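PDB 3C01: surface presentation of antigens protein SpaS from Salmonella typhimurium, which belongs to the type III secretion exporter family and takes part in the secretory pathway that presents on the surface the determinants Salmonella needs to enter mammalian cells. Local coordinates for residues Thr2-Gly7 / Ser52-His57; Ile8-Glu13 / Arg73-Leu78; Ala31-Ala36 / Val41-Asp46. All coordinates share one frame; numbering follows the deposited sequence.

Interaction 1 of 3, residues Thr2-Gly7 / Ser52-His57; sequences THITIG and SLFKTH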
loop_
_atom_site.group_PDB
_atom_site.type_symbol
_atom_site.label_atom_id
_atom_site.label_comp_id
_atom_site.label_asym_id
_atom_site.label_seq_id
_atom_site.Cartn_x
_atom_site.Cartn_y
_atom_site.Cartn_z
ATOM N N THR B 2 -5.755 -4.174 -15.671
ATOM C CA THR B 2 -6.651 -5.138 -15.166
ATOM C C THR B 2 -6.258 -5.502 -13.769
ATOM O O THR B 2 -7.094 -5.867 -12.986
ATOM C CB THR B 2 -6.788 -6.327 -16.084
ATOM O OG1 THR B 2 -6.503 -7.509 -15.367
ATOM C CG2 THR B 2 -5.846 -6.232 -17.202
ATOM N N HIS B 3 -4.991 -5.364 -13.432
ATOM C CA HIS B 3 -4.631 -5.392 -11.992
ATOM C C HIS B 3 -3.875 -4.167 -11.542
ATOM O O HIS B 3 -3.068 -3.624 -12.298
ATOM C CB HIS B 3 -3.745 -6.569 -11.656
ATOM C CG HIS B 3 -4.341 -7.868 -12.032
ATOM N ND1 HIS B 3 -4.025 -8.505 -13.212
ATOM C CD2 HIS B 3 -5.233 -8.663 -11.389
ATOM C CE1 HIS B 3 -4.720 -9.632 -13.291
ATOM N NE2 HIS B 3 -5.460 -9.748 -12.200
ATOM N N ILE B 4 -4.109 -3.776 -10.294
ATOM C CA ILE B 4 -3.462 -2.604 -9.719
ATOM C C ILE B 4 -2.922 -2.922 -8.351
ATOM O O ILE B 4 -3.580 -3.552 -7.564
ATOM C CB ILE B 4 -4.438 -1.416 -9.513
ATOM C CG1 ILE B 4 -5.083 -0.957 -10.822
ATOM C CG2 ILE B 4 -3.730 -0.252 -8.779
ATOM C CD1 ILE B 4 -6.202 0.089 -10.549
ATOM N N THR B 5 -1.767 -2.365 -8.027
ATOM C CA THR B 5 -1.186 -2.559 -6.689
ATOM C C THR B 5 -0.591 -1.240 -6.244
ATOM O O THR B 5 0.297 -0.753 -6.907
ATOM C CB THR B 5 -0.174 -3.659 -6.850
ATOM O OG1 THR B 5 -0.615 -4.854 -6.144
ATOM C CG2 THR B 5 1.188 -3.198 -6.576
ATOM N N ILE B 6 -1.146 -0.606 -5.207
ATOM C CA ILE B 6 -0.649 0.678 -4.681
ATOM C C ILE B 6 -0.126 0.485 -3.258
ATOM O O ILE B 6 -0.812 -0.090 -2.440
ATOM C CB ILE B 6 -1.769 1.727 -4.598
ATOM C CG1 ILE B 6 -2.427 1.967 -5.982
ATOM C CG2 ILE B 6 -1.248 3.056 -4.070
ATOM C CD1 ILE B 6 -1.551 2.653 -7.013
ATOM N N GLY B 7 1.093 0.933 -2.963
ATOM C CA GLY B 7 1.694 0.710 -1.658
ATOM C C GLY B 7 1.612 1.995 -0.863
ATOM O O GLY B 7 1.775 3.070 -1.442
ATOM N N SER B 52 -9.039 4.479 -7.439
ATOM C CA SER B 52 -9.008 5.894 -7.412
ATOM C C SER B 52 -7.608 6.428 -7.051
ATOM O O SER B 52 -7.199 7.454 -7.610
ATOM C CB SER B 52 -10.155 6.459 -6.551
ATOM O OG SER B 52 -10.030 6.110 -5.200
ATOM N N LEU B 53 -6.874 5.770 -6.143
ATOM C CA LEU B 53 -5.482 6.134 -5.933
ATOM C C LEU B 53 -4.695 6.002 -7.222
ATOM O O LEU B 53 -3.888 6.888 -7.551
ATOM C CB LEU B 53 -4.827 5.279 -4.904
ATOM C CG LEU B 53 -5.300 5.463 -3.462
ATOM C CD1 LEU B 53 -4.766 4.293 -2.571
ATOM C CD2 LEU B 53 -4.925 6.869 -2.893
ATOM N N PHE B 54 -4.957 4.944 -7.984
ATOM C CA PHE B 54 -4.302 4.765 -9.290
ATOM C C PHE B 54 -4.555 5.967 -10.197
ATOM O O PHE B 54 -3.655 6.453 -10.858
ATOM C CB PHE B 54 -4.787 3.507 -10.001
ATOM C CG PHE B 54 -4.132 3.295 -11.319
ATOM C CD1 PHE B 54 -2.784 2.965 -11.391
ATOM C CD2 PHE B 54 -4.830 3.481 -12.502
ATOM C CE1 PHE B 54 -2.151 2.814 -12.633
ATOM C CE2 PHE B 54 -4.195 3.322 -13.739
ATOM C CZ PHE B 54 -2.851 2.985 -13.794
ATOM N N LYS B 55 -5.777 6.470 -10.189
ATOM C CA LYS B 55 -6.169 7.538 -11.091
ATOM C C LYS B 55 -5.612 8.865 -10.630
ATOM O O LYS B 55 -5.088 9.604 -11.410
ATOM C CB LYS B 55 -7.693 7.594 -11.191
ATOM C CG LYS B 55 -8.205 8.359 -12.383
ATOM C CD LYS B 55 -9.415 9.275 -12.049
ATOM C CE LYS B 55 -10.514 8.573 -11.224
ATOM N NZ LYS B 55 -11.843 9.316 -11.369
ATOM N N THR B 56 -5.663 9.129 -9.335
ATOM C CA THR B 56 -5.311 10.454 -8.788
ATOM C C THR B 56 -3.813 10.629 -8.491
ATOM O O THR B 56 -3.285 11.692 -8.717
ATOM C CB THR B 56 -6.133 10.748 -7.496
ATOM O OG1 THR B 56 -5.974 9.664 -6.544
ATOM C CG2 THR B 56 -7.618 10.887 -7.838
ATOM N N HIS B 57 -3.132 9.585 -8.026
ATOM C CA HIS B 57 -1.754 9.687 -7.568
ATOM C C HIS B 57 -0.735 8.995 -8.502
ATOM O O HIS B 57 -1.108 8.289 -9.416
ATOM C CB HIS B 57 -1.647 9.050 -6.192
ATOM C CG HIS B 57 -2.357 9.799 -5.121
ATOM N ND1 HIS B 57 -3.728 9.912 -5.074
ATOM C CD2 HIS B 57 -1.886 10.453 -4.032
ATOM C CE1 HIS B 57 -4.068 10.645 -4.027
ATOM N NE2 HIS B 57 -2.972 10.970 -3.368
#

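Interaction 2 of 3, residues Ile8-Glu13 / Arg73-Leu78; sequences IYFKPE and RLLVWL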
loop_
_atom_site.group_PDB
_atom_site.type_symbol
_atom_site.label_atom_id
_atom_site.label_comp_id
_atom_site.label_asym_id
_atom_site.label_seq_id
_atom_site.Cartn_x
_atom_site.Cartn_y
_atom_site.Cartn_z
ATOM N N ILE B 8 1.331 1.879 0.443
ATOM C CA ILE B 8 1.265 3.015 1.342
ATOM C C ILE B 8 2.370 2.933 2.373
ATOM O O ILE B 8 2.461 1.945 3.113
ATOM C CB ILE B 8 -0.082 3.058 2.111
ATOM C CG1 ILE B 8 -1.292 3.115 1.143
ATOM C CG2 ILE B 8 -0.080 4.221 3.162
ATOM C CD1 ILE B 8 -1.348 4.345 0.240
ATOM N N TYR B 9 3.201 3.973 2.412
ATOM C CA TYR B 9 4.227 4.125 3.436
ATOM C C TYR B 9 3.650 5.092 4.451
ATOM O O TYR B 9 3.138 6.161 4.079
ATOM C CB TYR B 9 5.507 4.674 2.807
ATOM C CG TYR B 9 6.569 5.230 3.743
ATOM C CD1 TYR B 9 6.424 6.487 4.339
ATOM C CD2 TYR B 9 7.753 4.538 3.974
ATOM C CE1 TYR B 9 7.413 7.016 5.167
ATOM C CE2 TYR B 9 8.749 5.053 4.807
ATOM C CZ TYR B 9 8.571 6.295 5.397
ATOM O OH TYR B 9 9.529 6.818 6.220
ATOM N N PHE B 10 3.723 4.726 5.727
ATOM C CA PHE B 10 3.300 5.623 6.806
ATOM C C PHE B 10 4.177 5.415 8.039
ATOM O O PHE B 10 4.107 4.371 8.681
ATOM C CB PHE B 10 1.843 5.338 7.141
ATOM C CG PHE B 10 1.228 6.308 8.113
ATOM C CD1 PHE B 10 1.312 7.667 7.907
ATOM C CD2 PHE B 10 0.510 5.839 9.223
ATOM C CE1 PHE B 10 0.716 8.573 8.808
ATOM C CE2 PHE B 10 -0.079 6.726 10.123
ATOM C CZ PHE B 10 0.016 8.106 9.907
ATOM N N LYS B 11 5.019 6.395 8.349
ATOM C CA LYS B 11 5.793 6.387 9.597
ATOM C C LYS B 11 5.700 7.764 10.206
ATOM O O LYS B 11 6.490 8.637 9.858
ATOM C CB LYS B 11 7.254 6.001 9.356
ATOM C CG LYS B 11 7.400 4.757 8.496
ATOM C CD LYS B 11 8.779 4.123 8.509
ATOM C CE LYS B 11 8.685 2.676 8.037
ATOM N NZ LYS B 11 9.812 2.251 7.149
ATOM N N PRO B 12 4.735 7.967 11.122
ATOM C CA PRO B 12 4.549 9.293 11.744
ATOM C C PRO B 12 5.729 9.802 12.577
ATOM O O PRO B 12 5.808 10.996 12.805
ATOM C CB PRO B 12 3.306 9.122 12.642
ATOM C CG PRO B 12 2.755 7.820 12.358
ATOM C CD PRO B 12 3.771 6.982 11.634
ATOM N N GLU B 13 6.622 8.912 13.015
ATOM C CA GLU B 13 7.850 9.313 13.738
ATOM C C GLU B 13 8.712 10.174 12.818
ATOM O O GLU B 13 9.408 11.058 13.252
ATOM C CB GLU B 13 8.700 8.100 14.163
ATOM C CG GLU B 13 7.975 6.766 14.349
ATOM C CD GLU B 13 7.739 5.972 13.036
ATOM O OE1 GLU B 13 8.725 5.517 12.402
ATOM O OE2 GLU B 13 6.556 5.778 12.652
ATOM N N ARG B 73 -8.386 6.139 7.521
ATOM C CA ARG B 73 -9.296 5.127 8.069
ATOM C C ARG B 73 -8.741 3.693 7.874
ATOM O O ARG B 73 -8.773 2.885 8.800
ATOM C CB ARG B 73 -10.712 5.269 7.501
ATOM C CG ARG B 73 -11.631 6.208 8.321
ATOM C CD ARG B 73 -13.055 6.327 7.725
ATOM N NE ARG B 73 -13.208 7.469 6.789
ATOM C CZ ARG B 73 -13.422 7.384 5.466
ATOM N NH1 ARG B 73 -13.525 6.209 4.852
ATOM N NH2 ARG B 73 -13.536 8.487 4.736
ATOM N N LEU B 74 -8.180 3.390 6.706
ATOM C CA LEU B 74 -7.597 2.055 6.456
ATOM C C LEU B 74 -6.442 1.779 7.431
ATOM O O LEU B 74 -6.307 0.667 7.965
ATOM C CB LEU B 74 -7.047 1.944 5.034
ATOM C CG LEU B 74 -7.490 0.713 4.246
ATOM C CD1 LEU B 74 -6.649 0.526 2.947
ATOM C CD2 LEU B 74 -7.487 -0.553 5.106
ATOM N N LEU B 75 -5.618 2.808 7.651
ATOM C CA LEU B 75 -4.430 2.688 8.504
ATOM C C LEU B 75 -4.814 2.474 9.980
ATOM O O LEU B 75 -4.226 1.633 10.663
ATOM C CB LEU B 75 -3.565 3.944 8.365
ATOM C CG LEU B 75 -2.383 4.054 7.371
ATOM C CD1 LEU B 75 -2.185 2.809 6.596
ATOM C CD2 LEU B 75 -2.439 5.359 6.463
ATOM N N VAL B 76 -5.801 3.227 10.463
ATOM C CA VAL B 76 -6.281 3.040 11.826
ATOM C C VAL B 76 -6.888 1.650 11.934
ATOM O O VAL B 76 -6.648 0.916 12.894
ATOM C CB VAL B 76 -7.317 4.142 12.264
ATOM C CG1 VAL B 76 -8.093 3.719 13.512
ATOM C CG2 VAL B 76 -6.606 5.464 12.488
ATOM N N TRP B 77 -7.663 1.275 10.935
ATOM C CA TRP B 77 -8.289 -0.015 10.965
ATOM C C TRP B 77 -7.234 -1.124 11.068
ATOM O O TRP B 77 -7.344 -2.021 11.871
ATOM C CB TRP B 77 -9.155 -0.188 9.728
ATOM C CG TRP B 77 -9.804 -1.491 9.711
ATOM C CD1 TRP B 77 -10.960 -1.859 10.376
ATOM C CD2 TRP B 77 -9.334 -2.658 9.051
ATOM N NE1 TRP B 77 -11.234 -3.173 10.128
ATOM C CE2 TRP B 77 -10.255 -3.694 9.327
ATOM C CE3 TRP B 77 -8.242 -2.928 8.235
ATOM C CZ2 TRP B 77 -10.117 -4.969 8.799
ATOM C CZ3 TRP B 77 -8.083 -4.224 7.730
ATOM C CH2 TRP B 77 -9.019 -5.216 8.001
ATOM N N LEU B 78 -6.191 -1.035 10.260
ATOM C CA LEU B 78 -5.141 -2.046 10.276
ATOM C C LEU B 78 -4.433 -2.121 11.618
ATOM O O LEU B 78 -4.097 -3.205 12.086
ATOM C CB LEU B 78 -4.125 -1.790 9.166
ATOM C CG LEU B 78 -3.089 -2.905 9.013
ATOM C CD1 LEU B 78 -3.764 -4.262 8.722
ATOM C CD2 LEU B 78 -2.057 -2.556 7.977
#

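Interaction 3 of 3, residues Ala31-Ala36 / Val41-Asp46; sequences AVRAYA and VPVIVD. With CYS (cysteine), chain J.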
loop_
_atom_site.group_PDB
_atom_site.type_symbol
_atom_site.label_atom_id
_atom_site.label_comp_id
_atom_site.label_asym_id
_atom_site.label_seq_id
_atom_site.Cartn_x
_atom_site.Cartn_y
_atom_site.Cartn_z
ATOM N N ALA B 31 3.133 -9.476 -9.205
ATOM C CA ALA B 31 4.391 -9.815 -8.548
ATOM C C ALA B 31 4.536 -9.072 -7.217
ATOM O O ALA B 31 5.060 -9.614 -6.248
ATOM C CB ALA B 31 5.587 -9.573 -9.473
ATOM N N VAL B 32 4.028 -7.850 -7.155
ATOM C CA VAL B 32 4.029 -7.072 -5.917
ATOM C C VAL B 32 3.239 -7.758 -4.842
ATOM O O VAL B 32 3.712 -7.872 -3.739
ATOM C CB VAL B 32 3.474 -5.622 -6.137
ATOM C CG1 VAL B 32 3.199 -4.943 -4.820
ATOM C CG2 VAL B 32 4.478 -4.784 -6.949
ATOM N N ARG B 33 2.041 -8.217 -5.180
ATOM C CA ARG B 33 1.190 -9.016 -4.283
ATOM C C ARG B 33 1.908 -10.248 -3.799
ATOM O O ARG B 33 1.888 -10.553 -2.614
ATOM C CB ARG B 33 -0.024 -9.513 -5.046
ATOM C CG ARG B 33 -1.322 -9.283 -4.389
ATOM C CD ARG B 33 -2.044 -10.535 -3.874
ATOM N NE ARG B 33 -3.444 -10.448 -4.278
ATOM C CZ ARG B 33 -4.496 -10.895 -3.596
ATOM N NH1 ARG B 33 -4.397 -11.496 -2.427
ATOM N NH2 ARG B 33 -5.691 -10.734 -4.113
ATOM N N ALA B 34 2.507 -11.000 -4.719
ATOM C CA ALA B 34 3.169 -12.251 -4.315
ATOM C C ALA B 34 4.320 -11.860 -3.361
ATOM O O ALA B 34 4.521 -12.496 -2.348
ATOM C CB ALA B 34 3.664 -13.050 -5.529
ATOM N N TYR B 35 5.027 -10.767 -3.643
ATOM C CA TYR B 35 6.176 -10.439 -2.819
ATOM C C TYR B 35 5.774 -9.923 -1.396
ATOM O O TYR B 35 6.365 -10.303 -0.422
ATOM C CB TYR B 35 7.118 -9.470 -3.566
ATOM C CG TYR B 35 8.408 -9.303 -2.825
ATOM C CD1 TYR B 35 9.447 -10.214 -2.987
ATOM C CD2 TYR B 35 8.595 -8.249 -1.950
ATOM C CE1 TYR B 35 10.639 -10.088 -2.290
ATOM C CE2 TYR B 35 9.783 -8.121 -1.243
ATOM C CZ TYR B 35 10.789 -9.062 -1.406
ATOM O OH TYR B 35 11.943 -8.944 -0.703
ATOM N N ALA B 36 4.761 -9.066 -1.296
ATOM C CA ALA B 36 4.244 -8.626 -0.018
ATOM C C ALA B 36 3.754 -9.822 0.871
ATOM O O ALA B 36 3.996 -9.855 2.097
ATOM C CB ALA B 36 3.151 -7.714 -0.261
ATOM N N VAL B 41 3.897 -8.301 4.324
ATOM C CA VAL B 41 3.324 -6.950 4.327
ATOM C C VAL B 41 1.876 -7.072 3.902
ATOM O O VAL B 41 1.629 -7.570 2.838
ATOM C CB VAL B 41 4.012 -5.973 3.338
ATOM C CG1 VAL B 41 3.107 -4.789 3.105
ATOM C CG2 VAL B 41 5.405 -5.515 3.827
ATOM N N PRO B 42 0.918 -6.619 4.735
ATOM C CA PRO B 42 -0.531 -6.867 4.468
ATOM C C PRO B 42 -1.071 -6.331 3.175
ATOM O O PRO B 42 -0.714 -5.219 2.785
ATOM C CB PRO B 42 -1.253 -6.176 5.627
ATOM C CG PRO B 42 -0.167 -5.537 6.492
ATOM C CD PRO B 42 1.167 -5.952 6.026
ATOM N N VAL B 43 -1.952 -7.112 2.549
ATOM C CA VAL B 43 -2.570 -6.803 1.273
ATOM C C VAL B 43 -4.063 -6.621 1.476
ATOM O O VAL B 43 -4.729 -7.511 1.958
ATOM C CB VAL B 43 -2.307 -7.923 0.240
ATOM C CG1 VAL B 43 -2.967 -7.585 -1.131
ATOM C CG2 VAL B 43 -0.794 -8.154 0.058
ATOM N N ILE B 44 -4.593 -5.463 1.111
ATOM C CA ILE B 44 -6.002 -5.164 1.303
ATOM C C ILE B 44 -6.652 -5.050 -0.030
ATOM O O ILE B 44 -6.301 -4.188 -0.792
ATOM C CB ILE B 44 -6.151 -3.864 2.067
ATOM C CG1 ILE B 44 -5.485 -4.038 3.438
ATOM C CG2 ILE B 44 -7.609 -3.531 2.282
ATOM C CD1 ILE B 44 -5.548 -2.790 4.269
ATOM N N VAL B 45 -7.587 -5.928 -0.340
ATOM C CA VAL B 45 -8.168 -5.915 -1.663
ATOM C C VAL B 45 -9.396 -5.017 -1.618
ATOM O O VAL B 45 -10.491 -5.436 -1.217
ATOM C CB VAL B 45 -8.471 -7.327 -2.229
ATOM C CG1 VAL B 45 -8.845 -7.186 -3.726
ATOM C CG2 VAL B 45 -7.258 -8.264 -2.087
ATOM N N ASP B 46 -9.170 -3.756 -2.001
ATOM C CA ASP B 46 -10.192 -2.712 -1.941
ATOM C C ASP B 46 -10.247 -2.031 -3.299
ATOM O O ASP B 46 -9.491 -1.105 -3.603
ATOM C CB ASP B 46 -9.900 -1.715 -0.813
ATOM C CG ASP B 46 -11.018 -0.654 -0.643
ATOM O OD1 ASP B 46 -11.722 -0.290 -1.631
ATOM O OD2 ASP B 46 -11.197 -0.170 0.507
HETATM N N CYS J . -10.288 -6.428 3.076
HETATM C CA CYS J . -9.539 -7.657 3.412
HETATM C C CYS J . -8.561 -7.928 2.316
HETATM O O CYS J . -8.757 -7.463 1.193
HETATM C CB CYS J . -10.488 -8.841 3.522
HETATM S SG CYS J . -11.508 -9.031 2.094
HETATM O OXT CYS J . -7.587 -8.633 2.539
#

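Interaction 1 of 3, residues Thr2-Gly7 / Ser52-His57
The F54 ring is met obliquely by I4 CD1, which touches F54 at CB and CG, where the ring joins the chain; beyond the two segments, Y23 of strand 19-25 meets the same ring with its plane nearly parallel. This is helix-on-sheet packing in the alpha/beta C-terminal domain. Helix 47-56 lies over one face of the sheet, its segment 52-56 running at 77° to strand segment 4-7. I4 and I6 point up at it, while T5 between them points to the other face and rests on helix 26-39. Two apolar side-chain pairs carry the contact, I4 CD1 to F54 CB at 3.7 Å and I6 CG2 to L53 CD1 at 4.0 Å. I6 CD1 adds a contact with the backbone CA of F54, at 4.1 Å. F54 holds CG anti to its backbone N (chi1 -180°), which carries the ring out past the I4 methyl. Another protein chain pairs antiparallel with T5, I6 and G7, extending the sheet. At the end of the helix, H57 is fixed at both ring nitrogens: NE2 meets S64 N, and ND1 donates to T56 OG1 at 2.7 Å, with that oxygen only 9° out of the ring plane.

Interaction 2 of 3, residues Ile8-Glu13 / Arg73-Leu78
A strand-to-helix packing joins I8 and F10, on the 8-13 segment that carries strand 4-9 onward, to L75 of the long helix 65-84. L75 supplies the whole helix side of it. Its CD2 methyl is the shared point: it lies over one face of the F10 ring, 4.1 Å from F10 CG, and at the same time 4.2 Å from I8 CG2. The closest pair is L75 CG with F10 CD2, at 3.9 Å. With CG anti to the backbone N, chi1 -173° sends the F10 ring toward the helix, and chi2 51° turns one face to L75. The opposite face is taken by P12, whose CG stands 3.6 Å above the plane and is displaced toward the rim, so the phenyl group is held between a leucine methyl and a proline ring; P18 touches it as well.

In the C-terminal alpha/beta domain, this is where the hairpin of strands 4-9 and 19-25 packs on helix 65-84. I8 and F10 look toward the helix, whereas Y9 between them points the other way and hydrogen-bonds through its backbone to M19 of the partner strand. No hydrogen bond links the two segments, and the contact is purely apolar. A strand of another protein chain pairs antiparallel with I8, and apolar side chains of that chain pack on I8, L74 and L75.

Interaction 3 of 3, residues Ala31-Ala36 / Val41-Asp46
Bends at chi2 (-111°) and chi3 (-134°) turn the R33 chain off its helix and over the valines of strand 43-45, while V43 sets CG1 anti to its backbone N and so presents that methyl to the arginine. V43 CG1 lies 4.0 Å from R33 CG and stands over one face of the guanidinium group. The V45 methyl CG2 comes in obliquely, 3.6 Å from R33 NH2. Both valine side chains meet the arginine at roughly a right angle, so it runs across them and not alongside. Its charge is answered within its own helix, where NH1 makes a salt bridge to E37.

One helical turn on, A36 takes up the contact. A36 CB packs on V43 CG2 at 4.0 Å and on V41 CB at 4.1 Å; V43 thus gives one methyl to R33 and the other to A36. The A36 carbonyl oxygen accepts from V41 N at 2.7 Å, with an N-H...O angle of 153°, which fastens the strand segment to the last turns of helix 26-39.

On the strand, V43, I44 and V45 border a bound cysteine. V45 N is modelled against its carboxylate atom O at a distance too short to be taken literally at this resolution. The same residues pair parallel with a strand of another protein chain, and D46 then N-caps helix 47-56 through OD1 to L49 N. The backbone bond spanning five residues, combined with apolar contact between A36 and V41, is consistent with a Schellman motif ending the helix and turning the chain into the strand.

How the interactions relate
The contacts come along the chain as 2-7, 8-13, 31-36, 41-46, 52-57 and 73-78, so interactions 1 and 2 interlock and interaction 3 falls between their halves. Strand 4-9 serves interactions 1 and 2, whose centres are about 17 Å apart on opposite sides of the chain's centre; it meets helix 47-56 in one and helix 65-84 in the other. Interaction 3 lies about 13 Å from interaction 1 and 15 Å from interaction 2, centre to centre. It touches both: V32 packs on T5, and I44 and P42 on L74 and L78. Together they tie the hairpin, three helices and strand 43-45 of the C-terminal domain to one another, and its strands also pair with another protein chain.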